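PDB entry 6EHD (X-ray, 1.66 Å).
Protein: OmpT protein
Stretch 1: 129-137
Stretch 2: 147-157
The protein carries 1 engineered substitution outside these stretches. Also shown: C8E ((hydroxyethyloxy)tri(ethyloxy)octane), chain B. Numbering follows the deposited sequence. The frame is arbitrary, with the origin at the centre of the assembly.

Stretch 1, residues 129-137: DSFWVKAGY
Stretch 2 (147-157) ELAELYVGATF

Residues 131-137 and 147-157 are neighbouring antiparallel strands of one chain. Their axes approach to 4.7 Å, and their N-to-C directions differ by 179°. Phi and psi are extended throughout both strands, for example -135/132 at Lys 134 and -132/150 at Tyr 152.

The register pairs Trp 132 with Gly 154, Val 133 with Val 153, Lys 134 with Tyr 152, Ala 135 with Leu 151, Gly 136 with Glu 150 and Tyr 137 with Ala 149. Hydrogen-bonded pairs have CA atoms 5.2 to 5.5 Å apart. The alternating non-hydrogen-bonded pairs are closer, at 4.4 to 4.6 Å.

Six backbone hydrogen bonds join the strands, two at each hydrogen-bonded pair. Trp 132 N donates to Gly 154 O at 2.9 Å, and Gly 154 N returns to Trp 132 O at 3.1 Å. Lys 134 N donates to Tyr 152 O at 3.0 Å, and Tyr 152 N to Lys 134 O at 2.9 Å. Gly 136 N donates to Glu 150 O at 3.1 Å, and Glu 150 N to Gly 136 O at 3.0 Å. Both backbone polar groups of these six residues are therefore satisfied across the contact. Five of these carbonyls, all but Glu 150 O, also receive CA-H...O contacts, such as Phe 131 CA to Gly 154 O at 3.4 Å. Lys 134 O and Tyr 152 O lie 3.4 Å apart, but both are acceptors and do not bond.

Beyond the strand start, one water bridges the two stretches. The water oxygen donates to Ser 130 O at 2.8 Å and is hydrogen-bonded to Thr 156 OG1 at 2.7 Å.

Trp 132, Lys 134, Tyr 152 and Glu 150 share one face of the sheet. Trp 132 (chi1 p, chi2 -96°) lays its ring over Gly 154. Gly 154 CA is 3.9 Å from the centroid of the Trp 132 five-membered ring, a CH-pi contact. A CB on Gly 154 would fall 2.5 Å from Trp 132 CZ2, a clash. C8E C17 lies over the opposite face of the Trp 132 ring, 3.2 Å from Trp 132 NE1.

Lys 134 (chi1 m, then t, t, t) extends away from the other strand. Lys 134 NZ donates to the terminal hydroxyl oxygen C8E O21 at 2.6 Å and to four ether oxygens: C8E O9 at 2.9 Å, C8E O15 at 3.0 Å, and C8E O12 and C8E O18 at 3.1 Å. An ammonium group has three hydrogens, so the five acceptors must share them. Glu 150 OE1 and OE2 and Tyr 152 OH bond elsewhere in the structure.

The other face carries Val 133, Val 153, Ala 135, Leu 151, Tyr 137 and Ala 149. Leu 151 CD1 (chi1 t, chi2 p) packs 3.9 Å from Val 133 CG1. Phe 131 CE1 (chi1 t) meets Val 153 CG2 at 3.6 Å.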

# COMPACT_ATOMS: atom_id res chain seq x y z
N ASP A 129 12.06 -12.99 17.80
CA ASP A 129 11.67 -12.32 19.07
C ASP A 129 10.64 -11.20 18.81
O ASP A 129 9.43 -11.47 18.72
CB ASP A 129 12.92 -11.76 19.79
CG ASP A 129 13.97 -12.81 20.05
OD1 ASP A 129 15.11 -12.63 19.55
OD2 ASP A 129 13.66 -13.79 20.76
N SER A 130 11.11 -9.96 18.72
CA SER A 130 10.30 -8.84 18.14
C SER A 130 10.91 -8.22 16.83
O SER A 130 10.23 -7.47 16.09
CB SER A 130 10.18 -7.72 19.18
OG SER A 130 10.05 -8.28 20.50
N PHE A 131 12.15 -8.60 16.55
CA PHE A 131 13.01 -7.99 15.53
C PHE A 131 12.77 -8.66 14.15
O PHE A 131 12.51 -9.90 14.11
CB PHE A 131 14.46 -8.20 15.97
CG PHE A 131 15.46 -7.95 14.87
CD1 PHE A 131 15.87 -6.68 14.58
CD2 PHE A 131 15.98 -9.01 14.11
CE1 PHE A 131 16.79 -6.45 13.54
CE2 PHE A 131 16.88 -8.79 13.07
CZ PHE A 131 17.29 -7.51 12.79
N TRP A 132 12.86 -7.90 13.04
CA TRP A 132 12.62 -8.50 11.69
C TRP A 132 13.35 -7.77 10.61
O TRP A 132 13.73 -6.58 10.74
CB TRP A 132 11.13 -8.58 11.42
CG TRP A 132 10.37 -7.18 11.54
CD1 TRP A 132 9.68 -6.71 12.62
CD2 TRP A 132 10.27 -6.17 10.53
NE1 TRP A 132 9.11 -5.46 12.34
CE2 TRP A 132 9.48 -5.08 11.08
CE3 TRP A 132 10.78 -6.05 9.28
CZ2 TRP A 132 9.14 -3.95 10.32
CZ3 TRP A 132 10.50 -4.89 8.53
CH2 TRP A 132 9.70 -3.84 9.08
N VAL A 133 13.58 -8.49 9.53
CA VAL A 133 14.12 -7.96 8.27
C VAL A 133 13.24 -8.43 7.15
O VAL A 133 12.86 -9.62 7.12
CB VAL A 133 15.59 -8.46 8.02
CG1 VAL A 133 16.13 -7.89 6.74
CG2 VAL A 133 16.47 -8.16 9.20
N LYS A 134 12.92 -7.52 6.20
CA LYS A 134 12.12 -7.86 5.03
C LYS A 134 12.77 -7.25 3.81
O LYS A 134 13.11 -6.06 3.76
CB LYS A 134 10.63 -7.42 5.12
CG LYS A 134 9.88 -8.00 6.30
CD LYS A 134 8.39 -7.57 6.38
CE LYS A 134 7.76 -8.17 7.66
NZ LYS A 134 6.28 -7.95 7.80
N ALA A 135 12.92 -8.06 2.79
CA ALA A 135 13.49 -7.58 1.54
C ALA A 135 12.88 -8.15 0.28
O ALA A 135 12.13 -9.13 0.32
CB ALA A 135 14.99 -7.87 1.63
N GLY A 136 13.07 -7.47 -0.84
CA GLY A 136 12.57 -7.97 -2.11
C GLY A 136 13.36 -7.52 -3.33
O GLY A 136 14.04 -6.48 -3.35
N TYR A 137 13.27 -8.33 -4.38
CA TYR A 137 13.86 -8.00 -5.70
C TYR A 137 12.92 -8.41 -6.83
O TYR A 137 12.43 -9.52 -6.86
CB TYR A 137 15.24 -8.76 -5.82
CG TYR A 137 15.92 -8.67 -7.19
CD1 TYR A 137 16.71 -7.57 -7.56
CD2 TYR A 137 15.77 -9.72 -8.13
CE1 TYR A 137 17.31 -7.47 -8.83
CE2 TYR A 137 16.35 -9.62 -9.41
CZ TYR A 137 17.13 -8.53 -9.74
OH TYR A 137 17.68 -8.50 -10.99
N GLU A 147 12.45 -2.57 -12.88
CA GLU A 147 13.46 -2.93 -11.88
C GLU A 147 12.94 -2.58 -10.46
O GLU A 147 12.33 -1.49 -10.29
CB GLU A 147 14.77 -2.16 -12.09
CG GLU A 147 15.38 -2.32 -13.51
CD GLU A 147 16.70 -1.58 -13.71
OE1 GLU A 147 17.30 -1.03 -12.75
OE2 GLU A 147 17.14 -1.51 -14.87
N LEU A 148 13.29 -3.40 -9.48
CA LEU A 148 12.90 -3.19 -8.06
C LEU A 148 13.86 -3.86 -7.10
O LEU A 148 14.20 -5.04 -7.23
CB LEU A 148 11.46 -3.70 -7.82
CG LEU A 148 10.83 -3.57 -6.44
CD1 LEU A 148 10.52 -2.11 -6.15
CD2 LEU A 148 9.58 -4.39 -6.33
N ALA A 149 14.24 -3.12 -6.07
CA ALA A 149 15.01 -3.65 -5.01
C ALA A 149 14.65 -2.85 -3.70
O ALA A 149 14.69 -1.60 -3.72
CB ALA A 149 16.52 -3.51 -5.30
N GLU A 150 14.38 -3.60 -2.62
CA GLU A 150 13.89 -3.01 -1.36
C GLU A 150 14.43 -3.71 -0.13
O GLU A 150 14.63 -4.92 -0.16
CB GLU A 150 12.31 -3.09 -1.33
CG GLU A 150 11.65 -2.35 -2.49
CD GLU A 150 10.10 -2.23 -2.36
OE1 GLU A 150 9.49 -3.29 -1.97
OE2 GLU A 150 9.56 -1.15 -2.70
N LEU A 151 14.60 -2.97 0.98
CA LEU A 151 15.05 -3.51 2.27
C LEU A 151 14.51 -2.67 3.39
O LEU A 151 14.66 -1.42 3.33
CB LEU A 151 16.61 -3.50 2.35
CG LEU A 151 17.25 -3.84 3.71
CD1 LEU A 151 16.98 -5.24 4.05
CD2 LEU A 151 18.79 -3.64 3.71
N TYR A 152 13.88 -3.33 4.36
CA TYR A 152 13.32 -2.69 5.58
C TYR A 152 13.76 -3.50 6.82
O TYR A 152 13.85 -4.77 6.77
CB TYR A 152 11.76 -2.61 5.48
CG TYR A 152 11.25 -1.65 4.44
CD1 TYR A 152 11.16 -1.98 3.09
CD2 TYR A 152 10.79 -0.37 4.79
CE1 TYR A 152 10.70 -1.07 2.14
CE2 TYR A 152 10.27 0.51 3.86
CZ TYR A 152 10.25 0.18 2.53
OH TYR A 152 9.77 1.12 1.59
N VAL A 153 13.91 -2.84 7.98
CA VAL A 153 14.18 -3.50 9.28
C VAL A 153 13.29 -2.92 10.36
O VAL A 153 12.99 -1.71 10.30
CB VAL A 153 15.70 -3.35 9.70
CG1 VAL A 153 16.08 -1.89 9.87
CG2 VAL A 153 15.97 -4.01 11.02
N GLY A 154 12.94 -3.67 11.40
CA GLY A 154 12.12 -3.13 12.48
C GLY A 154 12.26 -3.95 13.76
O GLY A 154 12.82 -5.06 13.78
N ALA A 155 11.71 -3.38 14.80
CA ALA A 155 11.66 -4.01 16.13
C ALA A 155 10.63 -3.39 17.02
O ALA A 155 10.20 -2.25 16.74
CB ALA A 155 13.07 -3.97 16.79
N THR A 156 10.27 -4.09 18.12
CA THR A 156 9.41 -3.58 19.17
C THR A 156 10.11 -3.55 20.55
O THR A 156 10.81 -4.52 20.90
CB THR A 156 8.14 -4.43 19.27
OG1 THR A 156 7.49 -4.42 17.97
CG2 THR A 156 7.18 -3.85 20.38
N PHE A 157 10.05 -2.38 21.20
CA PHE A 157 10.64 -2.06 22.53
C PHE A 157 9.50 -1.58 23.42
O PHE A 157 9.06 -0.40 23.36
CB PHE A 157 11.74 -1.00 22.40
CG PHE A 157 12.79 -1.31 21.37
CD1 PHE A 157 13.79 -2.24 21.65
CD2 PHE A 157 12.77 -0.72 20.11
CE1 PHE A 157 14.73 -2.55 20.73
CE2 PHE A 157 13.76 -1.02 19.17
CZ PHE A 157 14.74 -1.95 19.48
O9 C8E B . 5.34 -9.53 5.57
C10 C8E B . 5.00 -10.90 5.50
C11 C8E B . 4.81 -11.59 6.84
O12 C8E B . 5.65 -11.03 7.85
C13 C8E B . 5.56 -11.72 9.10
C14 C8E B . 6.33 -10.96 10.20
O15 C8E B . 6.04 -9.54 10.29
C16 C8E B . 6.69 -8.97 11.45
C17 C8E B . 6.88 -7.47 11.33
O18 C8E B . 5.85 -6.80 10.64
C19 C8E B . 5.90 -5.37 10.49
C20 C8E B . 6.24 -4.95 9.07
O21 C8E B . 5.30 -5.54 8.22
O HOH W 1 8.42 -5.40 15.65